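Local coordinates for unknown protein (Galdieria sulphuraria, PDB 2NYI) that is of unknown function but, as a protein with tandem ACT domains, probably plays a regulatory role by sensing a small molecule, at residues G100-I106 against E165-D169; S30-S36 against I48-L53; V8-D14 against G43-M47. The contacts are given in a common frame with arbitrary orientation. Residues are numbered along the deposited sequence.

From the N terminus, 8-14 covers the end of strand 4-13 and the residue after it, strand 32-41 begins in 30-36, and 43-47 opens just before strand 44-53, which also supplies 48-53. Interaction 3 closes a loop of 28 residues containing helix 18-28, and interaction 2 closes the shorter β hairpin of 32-41 and 44-53; their segments alternate, so they cross. They share strand 44-53 and meet where Val49 N lies 2.8 Å from Val8 O. Interaction 1 follows in series, joining 100-106 to 165-169 across 58 residues of the second four-stranded unit. Its centre lies about 39 Å from that of interaction 2, on the opposite side of the chain's centre. All three touch the second subunit.

Interaction 1 (G100-I106 against E165-D169); sequences GPDSEGI and EFGVD
This is a loop-to-helix-end contact in the second ACT-like unit: the turn leading from strand 91-99 into helix 106-116 packs against the C-terminal end of helix 152-166. No direct hydrogen bond joins the segments, which bury 310 Å². Phe166 (chi1 m, chi2 -87°) points its ring into the loop, with Ser103 OG (chi1 p) 3.5 Å from CD1 at the ring edge. Gly105 C approaches Phe166 CE1 to 3.5 Å; any CB on Gly105 would collide with this ring. Ile106 (chi1 m) adds apolar bulk, CG1 to Phe166 CD1 4.3 Å and CG2 to Val168 CG1 4.2 Å. After Phe166 the helix ends at Gly167, whose positive phi (65°) suits a residue without CB, and whose O sits 3.3 Å from Pro101 CD. Gly100, nearly fully extended (173/-166), lies 4.4 Å from Val168 between CA atoms; a CB there would strike Val168 CG1. One water donates to Pro101 O (2.8 Å) and Phe166 O (2.8 Å) and accepts from Ser103 OG (2.9 Å). A β1-α1 loop against the α2-β4 connection is consistent with βαββαβ ACT topology. Beyond the corner at Gly100, strand 137-148 flanks the loop through Thr137 and Phe139, while Asp169 starts strand 169-174 beside Glu99.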
loop_
_atom_site.group_PDB
_atom_site.type_symbol
_atom_site.label_atom_id
_atom_site.label_comp_id
_atom_site.label_asym_id
_atom_site.label_seq_id
_atom_site.Cartn_x
_atom_site.Cartn_y
_atom_site.Cartn_z
ATOM N N GLY A 100 -4.967 -20.879 -3.890
ATOM C CA GLY A 100 -4.819 -22.152 -4.589
ATOM C C GLY A 100 -3.463 -22.255 -5.263
ATOM O O GLY A 100 -2.582 -21.454 -4.982
ATOM N N PRO A 101 -3.297 -23.233 -6.182
ATOM C CA PRO A 101 -2.026 -23.342 -6.907
ATOM C C PRO A 101 -1.792 -22.050 -7.683
ATOM O O PRO A 101 -2.741 -21.492 -8.233
ATOM C CB PRO A 101 -2.278 -24.483 -7.901
ATOM C CG PRO A 101 -3.441 -25.230 -7.363
ATOM C CD PRO A 101 -4.278 -24.240 -6.613
ATOM N N ASP A 102 -0.551 -21.576 -7.700
ATOM C CA ASP A 102 -0.182 -20.442 -8.540
ATOM C C ASP A 102 -0.189 -20.840 -10.020
ATOM O O ASP A 102 0.097 -21.988 -10.370
ATOM C CB ASP A 102 1.171 -19.879 -8.144
ATOM C CG ASP A 102 1.491 -18.571 -8.855
ATOM O OD1 ASP A 102 0.592 -17.711 -8.975
ATOM O OD2 ASP A 102 2.640 -18.397 -9.287
ATOM N N SER A 103 -0.547 -19.884 -10.866
ATOM C CA SER A 103 -0.569 -20.039 -12.309
ATOM C C SER A 103 -0.446 -18.659 -12.955
ATOM O O SER A 103 -0.678 -17.636 -12.299
ATOM C CB SER A 103 -1.856 -20.741 -12.753
ATOM O OG SER A 103 -2.989 -19.912 -12.589
ATOM N N GLU A 104 -0.065 -18.633 -14.232
ATOM C CA GLU A 104 0.116 -17.379 -14.974
ATOM C C GLU A 104 -1.165 -16.524 -15.007
ATOM O O GLU A 104 -1.090 -15.294 -15.003
ATOM C CB GLU A 104 0.597 -17.679 -16.410
ATOM C CG GLU A 104 1.063 -16.462 -17.243
ATOM C CD GLU A 104 1.403 -16.813 -18.706
ATOM O OE1 GLU A 104 1.902 -17.936 -18.959
ATOM O OE2 GLU A 104 1.188 -15.961 -19.609
ATOM N N GLY A 105 -2.329 -17.175 -15.007
ATOM C CA GLY A 105 -3.593 -16.474 -15.267
ATOM C C GLY A 105 -4.529 -16.073 -14.128
ATOM O O GLY A 105 -5.527 -15.404 -14.384
ATOM N N ILE A 106 -4.238 -16.480 -12.890
ATOM C CA ILE A 106 -5.166 -16.225 -11.766
ATOM C C ILE A 106 -5.483 -14.741 -11.576
ATOM O O ILE A 106 -6.646 -14.335 -11.591
ATOM C CB ILE A 106 -4.648 -16.721 -10.399
ATOM C CG1 ILE A 106 -3.982 -18.075 -10.490
ATOM C CG2 ILE A 106 -5.791 -16.749 -9.383
ATOM C CD1 ILE A 106 -3.122 -18.361 -9.289
ATOM N N GLU A 165 -12.059 -22.945 -13.373
ATOM C CA GLU A 165 -11.046 -22.890 -14.424
ATOM C C GLU A 165 -9.618 -22.931 -13.889
ATOM O O GLU A 165 -8.732 -23.528 -14.513
ATOM C CB GLU A 165 -11.238 -21.662 -15.322
ATOM C CG GLU A 165 -10.359 -21.712 -16.570
ATOM C CD GLU A 165 -10.420 -20.458 -17.414
ATOM O OE1 GLU A 165 -11.473 -19.778 -17.411
ATOM O OE2 GLU A 165 -9.413 -20.163 -18.098
ATOM N N PHE A 166 -9.401 -22.306 -12.731
ATOM C CA PHE A 166 -8.055 -22.151 -12.179
ATOM C C PHE A 166 -7.747 -23.014 -10.953
ATOM O O PHE A 166 -6.611 -23.017 -10.485
ATOM C CB PHE A 166 -7.766 -20.663 -11.907
ATOM C CG PHE A 166 -7.550 -19.879 -13.164
ATOM C CD1 PHE A 166 -6.287 -19.802 -13.734
ATOM C CD2 PHE A 166 -8.622 -19.286 -13.822
ATOM C CE1 PHE A 166 -6.076 -19.110 -14.922
ATOM C CE2 PHE A 166 -8.418 -18.595 -15.020
ATOM C CZ PHE A 166 -7.143 -18.510 -15.568
ATOM N N GLY A 167 -8.748 -23.739 -10.450
ATOM C CA GLY A 167 -8.584 -24.600 -9.271
ATOM C C GLY A 167 -8.268 -23.850 -7.982
ATOM O O GLY A 167 -7.487 -24.331 -7.153
ATOM N N VAL A 168 -8.866 -22.666 -7.823
ATOM C CA VAL A 168 -8.698 -21.845 -6.610
ATOM C C VAL A 168 -9.953 -21.823 -5.719
ATOM O O VAL A 168 -11.061 -22.141 -6.178
ATOM C CB VAL A 168 -8.236 -20.398 -6.936
ATOM C CG1 VAL A 168 -6.797 -20.404 -7.489
ATOM C CG2 VAL A 168 -9.209 -19.698 -7.890
ATOM N N ASP A 169 -9.773 -21.508 -4.434
ATOM C CA ASP A 169 -10.910 -21.235 -3.551
ATOM C C ASP A 169 -11.012 -19.735 -3.375
ATOM O O ASP A 169 -10.017 -19.081 -3.041
ATOM C CB ASP A 169 -10.747 -21.883 -2.192
ATOM C CG ASP A 169 -10.960 -23.392 -2.239
ATOM O OD1 ASP A 169 -12.104 -23.833 -2.477
ATOM O OD2 ASP A 169 -9.979 -24.129 -2.032
HETATM O O HOH W 1 -4.376 -21.251 -10.485
#

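Interaction 2 (S30-S36 against I48-L53); sequences SANVESS and IVLVSL
The β hairpin of strands 32-41 and 44-53 is the setting here, and a classic β bulge interrupts its ladder. The strand segments run antiparallel (146° between directions, axes 4.6 Å apart). Asn32 and Ser52 form a hydrogen-bonded pair, Asn32 N to Ser52 O 2.9 Å and Ser52 N to Asn32 O 2.8 Å; Val33 and Val51 follow as a non-hydrogen-bonded pair. Glu34 then adopts near-helical angles (-78/-46), so that it and Ser35 both face Leu50: Leu50 O accepts from Glu34 N at 2.8 Å and weakly from Ser35 N at 3.5 Å, while Leu50 N donates to Ser35 O at 2.9 Å. The register thus shifts by one, and Ser36 pairs with Val49 (CA-CA 4.3 Å).

Branched, apolar Val33, Val49 and Val51, all chi1 t, suit the face covered by helix 18-28; Val33 CG1 meets Val49 CG1 at 3.9 Å, and Ala31 CB meets Val51 CG1 at 3.7 Å. Ser30, with positive phi (58°), ends that helix in a Schellman motif. On the other face, Asn32 ND2 and Ser52 OG share a water (3.0 and 3.2 Å), and ND2 also bonds Asp102 of the second subunit. Ser35 and Ser36 pair with a strand of that subunit, extending the sheet across the interface. Strand 32-41 is outermost within its own chain; a β2-β3 hairpin of this kind belongs to the βαββαβ ACT fold.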
loop_
_atom_site.group_PDB
_atom_site.type_symbol
_atom_site.label_atom_id
_atom_site.label_comp_id
_atom_site.label_asym_id
_atom_site.label_seq_id
_atom_site.Cartn_x
_atom_site.Cartn_y
_atom_site.Cartn_z
ATOM N N SER A 30 4.017 22.999 9.184
ATOM C CA SER A 30 2.710 22.977 9.872
ATOM C C SER A 30 1.581 22.331 9.042
ATOM O O SER A 30 0.423 22.773 9.078
ATOM C CB SER A 30 2.303 24.382 10.357
ATOM O OG SER A 30 3.327 24.931 11.168
ATOM N N ALA A 31 1.930 21.290 8.287
ATOM C CA ALA A 31 0.932 20.490 7.546
ATOM C C ALA A 31 0.561 19.299 8.422
ATOM O O ALA A 31 1.410 18.829 9.179
ATOM C CB ALA A 31 1.497 20.037 6.222
ATOM N N ASN A 32 -0.693 18.841 8.379
ATOM C CA ASN A 32 -1.088 17.661 9.167
ATOM C C ASN A 32 -1.426 16.477 8.265
ATOM O O ASN A 32 -2.039 16.642 7.220
ATOM C CB ASN A 32 -2.277 17.957 10.114
ATOM C CG ASN A 32 -2.519 16.819 11.161
ATOM O OD1 ASN A 32 -1.598 16.431 11.903
ATOM N ND2 ASN A 32 -3.769 16.292 11.218
ATOM N N VAL A 33 -1.016 15.293 8.684
ATOM C CA VAL A 33 -1.396 14.059 8.004
ATOM C C VAL A 33 -2.836 13.701 8.424
ATOM O O VAL A 33 -3.069 13.410 9.595
ATOM C CB VAL A 33 -0.408 12.914 8.363
ATOM C CG1 VAL A 33 -0.890 11.589 7.823
ATOM C CG2 VAL A 33 1.020 13.229 7.837
ATOM N N GLU A 34 -3.793 13.752 7.490
ATOM C CA GLU A 34 -5.169 13.285 7.754
ATOM C C GLU A 34 -5.229 11.747 7.691
ATOM O O GLU A 34 -5.837 11.085 8.534
ATOM C CB GLU A 34 -6.166 13.892 6.765
ATOM C CG GLU A 34 -7.585 13.285 6.850
ATOM C CD GLU A 34 -8.617 13.885 5.859
ATOM O OE1 GLU A 34 -8.327 14.905 5.179
ATOM O OE2 GLU A 34 -9.735 13.315 5.770
ATOM N N SER A 35 -4.617 11.176 6.662
ATOM C CA SER A 35 -4.598 9.715 6.517
ATOM C C SER A 35 -3.471 9.341 5.587
ATOM O O SER A 35 -2.994 10.183 4.835
ATOM C CB SER A 35 -5.935 9.199 5.977
ATOM O OG SER A 35 -6.242 9.851 4.762
ATOM N N SER A 36 -3.055 8.074 5.653
ATOM C CA SER A 36 -1.947 7.597 4.827
ATOM C C SER A 36 -2.027 6.097 4.617
ATOM O O SER A 36 -2.526 5.336 5.474
ATOM C CB SER A 36 -0.596 7.994 5.431
ATOM O OG SER A 36 -0.441 7.392 6.705
ATOM N N ILE A 48 0.745 7.029 -0.241
ATOM C CA ILE A 48 -0.226 8.065 -0.580
ATOM C C ILE A 48 -0.690 8.660 0.754
ATOM O O ILE A 48 -0.939 7.931 1.718
ATOM C CB ILE A 48 -1.413 7.515 -1.368
ATOM C CG1 ILE A 48 -0.908 6.784 -2.629
ATOM C CG2 ILE A 48 -2.354 8.688 -1.796
ATOM C CD1 ILE A 48 -1.986 5.953 -3.321
ATOM N N VAL A 49 -0.732 9.990 0.800
ATOM C CA VAL A 49 -1.084 10.704 2.023
ATOM C C VAL A 49 -2.091 11.818 1.703
ATOM O O VAL A 49 -1.935 12.523 0.703
ATOM C CB VAL A 49 0.175 11.333 2.657
ATOM C CG1 VAL A 49 -0.145 11.952 4.021
ATOM C CG2 VAL A 49 1.317 10.280 2.802
ATOM N N LEU A 50 -3.114 11.943 2.560
ATOM C CA LEU A 50 -4.005 13.115 2.569
ATOM C C LEU A 50 -3.426 14.078 3.601
ATOM O O LEU A 50 -3.241 13.729 4.787
ATOM C CB LEU A 50 -5.465 12.746 2.892
ATOM C CG LEU A 50 -6.158 11.887 1.805
ATOM C CD1 LEU A 50 -7.494 11.331 2.268
ATOM C CD2 LEU A 50 -6.361 12.726 0.552
ATOM N N VAL A 51 -3.118 15.274 3.124
ATOM C CA VAL A 51 -2.379 16.264 3.908
ATOM C C VAL A 51 -3.235 17.515 4.008
ATOM O O VAL A 51 -3.755 17.983 2.990
ATOM C CB VAL A 51 -1.027 16.622 3.229
ATOM C CG1 VAL A 51 -0.345 17.819 3.930
ATOM C CG2 VAL A 51 -0.097 15.434 3.204
ATOM N N SER A 52 -3.412 18.022 5.233
ATOM C CA SER A 52 -4.142 19.277 5.462
ATOM C C SER A 52 -3.166 20.412 5.677
ATOM O O SER A 52 -2.159 20.248 6.373
ATOM C CB SER A 52 -5.076 19.162 6.678
ATOM O OG SER A 52 -6.118 18.244 6.403
ATOM N N LEU A 53 -3.455 21.553 5.052
ATOM C CA LEU A 53 -2.619 22.736 5.178
ATOM C C LEU A 53 -3.495 23.977 5.112
ATOM O O LEU A 53 -4.445 24.034 4.327
ATOM C CB LEU A 53 -1.547 22.765 4.070
ATOM C CG LEU A 53 -0.521 23.910 4.084
ATOM C CD1 LEU A 53 0.422 23.851 5.300
ATOM C CD2 LEU A 53 0.289 23.934 2.791
HETATM O O HOH W 2 -5.908 16.800 9.205
#

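Interaction 3 (V8-D14 against G43-M47); sequences VSVAGSD and GDFAM
Phe45 lays its ring (chi1 t, chi2 104°) beside Val10, whose CG1 comes within 3.9 Å of Phe45 CE2, while Asp14 OD1 sits at the edge of the ring. This overlap lies on an antiparallel ladder between strands 4-13 and 44-53; the axes of segments 8-13 and 44-47 approach to 4.7 Å, with 172° between their N-to-C directions. Val10 and Met47 are a hydrogen-bonded pair: Val10 N to Met47 O and Met47 N to Val10 O, both 2.9 Å. Gly12 and Phe45 form the next, Gly12 N to Phe45 O 3.1 Å and Phe45 N to Gly12 O 2.8 Å, with Ala11 opposite Ala46 between them (CA-CA 4.4 Å). Ser13 and Asp44 form the last, non-hydrogen-bonded pair; beyond it Asp14 N donates to Gly43 O (2.8 Å), and a water donates to both Asp14 O and Gly43 O at 2.8 Å. Gly43 turns with phi/psi 92/0, where a CB would jam against the preceding carbonyl.

Bulky Val10, Phe45 and Met47 (selenomethionine) share one face and fill the core beneath helix 18-28, touching Phe22, Ile18 and Val19. Ala11 and Ala46, small enough for close approach, occupy the opposite face, where they meet Ser9 and Ile48 of the second subunit. Separately, Asp44 OD1 forms a salt bridge with Arg77 of the second subunit. Pairing of first and third strands at the centre of a four-stranded sheet is the hallmark of the ferredoxin-like ACT fold.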
loop_
_atom_site.group_PDB
_atom_site.type_symbol
_atom_site.label_atom_id
_atom_site.label_comp_id
_atom_site.label_asym_id
_atom_site.label_seq_id
_atom_site.Cartn_x
_atom_site.Cartn_y
_atom_site.Cartn_z
ATOM N N VAL A 8 -1.015 13.517 -1.801
ATOM C CA VAL A 8 0.404 13.426 -2.082
ATOM C C VAL A 8 0.758 11.960 -2.351
ATOM O O VAL A 8 0.339 11.076 -1.594
ATOM C CB VAL A 8 1.227 13.940 -0.849
ATOM C CG1 VAL A 8 2.726 13.728 -1.053
ATOM C CG2 VAL A 8 0.915 15.403 -0.580
ATOM N N SER A 9 1.485 11.718 -3.440
ATOM C CA SER A 9 2.029 10.392 -3.758
ATOM C C SER A 9 3.545 10.465 -3.743
ATOM O O SER A 9 4.128 11.421 -4.272
ATOM C CB SER A 9 1.564 9.943 -5.154
ATOM O OG SER A 9 0.203 9.521 -5.123
ATOM N N VAL A 10 4.181 9.458 -3.147
ATOM C CA VAL A 10 5.640 9.385 -3.055
ATOM C C VAL A 10 6.031 7.980 -3.501
ATOM O O VAL A 10 5.452 6.983 -3.023
ATOM C CB VAL A 10 6.118 9.608 -1.590
ATOM C CG1 VAL A 10 7.668 9.458 -1.452
ATOM C CG2 VAL A 10 5.641 10.955 -1.045
ATOM N N ALA A 11 7.018 7.891 -4.380
ATOM C CA ALA A 11 7.561 6.597 -4.776
ATOM C C ALA A 11 9.063 6.693 -4.991
ATOM O O ALA A 11 9.579 7.708 -5.493
ATOM C CB ALA A 11 6.873 6.114 -6.067
ATOM N N GLY A 12 9.765 5.639 -4.603
ATOM C CA GLY A 12 11.218 5.574 -4.773
ATOM C C GLY A 12 11.766 4.274 -4.229
ATOM O O GLY A 12 11.005 3.368 -3.868
ATOM N N SER A 13 13.087 4.157 -4.212
ATOM C CA SER A 13 13.726 2.968 -3.646
ATOM C C SER A 13 13.647 3.011 -2.135
ATOM O O SER A 13 13.874 4.060 -1.510
ATOM C CB SER A 13 15.191 2.864 -4.085
ATOM O OG SER A 13 15.263 2.890 -5.498
ATOM N N ASP A 14 13.325 1.870 -1.543
ATOM C CA ASP A 14 13.162 1.765 -0.096
ATOM C C ASP A 14 14.477 1.948 0.665
ATOM O O ASP A 14 15.570 1.510 0.228
ATOM C CB ASP A 14 12.516 0.431 0.274
ATOM C CG ASP A 14 12.024 0.399 1.713
ATOM O OD1 ASP A 14 11.558 1.450 2.213
ATOM O OD2 ASP A 14 12.096 -0.673 2.344
ATOM N N GLY A 43 12.205 -3.940 -2.500
ATOM C CA GLY A 43 13.150 -2.815 -2.536
ATOM C C GLY A 43 12.562 -1.472 -2.963
ATOM O O GLY A 43 13.284 -0.467 -3.043
ATOM N N ASP A 44 11.259 -1.445 -3.257
ATOM C CA ASP A 44 10.566 -0.207 -3.599
ATOM C C ASP A 44 9.650 0.236 -2.445
ATOM O O ASP A 44 9.165 -0.578 -1.636
ATOM C CB ASP A 44 9.699 -0.371 -4.876
ATOM C CG ASP A 44 10.472 -0.144 -6.174
ATOM O OD1 ASP A 44 11.700 0.143 -6.154
ATOM O OD2 ASP A 44 9.827 -0.259 -7.242
ATOM N N PHE A 45 9.392 1.535 -2.434
ATOM C CA PHE A 45 8.558 2.221 -1.455
ATOM C C PHE A 45 7.475 3.007 -2.214
ATOM O O PHE A 45 7.762 3.679 -3.199
ATOM C CB PHE A 45 9.438 3.174 -0.591
ATOM C CG PHE A 45 8.641 4.112 0.283
ATOM C CD1 PHE A 45 8.533 3.874 1.654
ATOM C CD2 PHE A 45 8.013 5.234 -0.258
ATOM C CE1 PHE A 45 7.784 4.747 2.473
ATOM C CE2 PHE A 45 7.255 6.107 0.547
ATOM C CZ PHE A 45 7.148 5.854 1.914
ATOM N N ALA A 46 6.235 2.942 -1.733
ATOM C CA ALA A 46 5.171 3.809 -2.275
ATOM C C ALA A 46 4.278 4.235 -1.098
ATOM O O ALA A 46 4.004 3.421 -0.175
ATOM C CB ALA A 46 4.357 3.069 -3.363
HETATM N N MSE A 47 3.822 5.489 -1.125
HETATM C CA MSE A 47 2.899 5.987 -0.092
HETATM C C MSE A 47 2.001 7.068 -0.649
HETATM O O MSE A 47 2.441 7.908 -1.431
HETATM C CB MSE A 47 3.698 6.547 1.107
HETATM C CG MSE A 47 2.806 7.077 2.236
HETATM SE SE MSE A 47 3.839 7.348 3.874
HETATM C CE MSE A 47 4.761 8.694 3.329
HETATM O O HOH W 3 15.797 -0.475 -1.747
#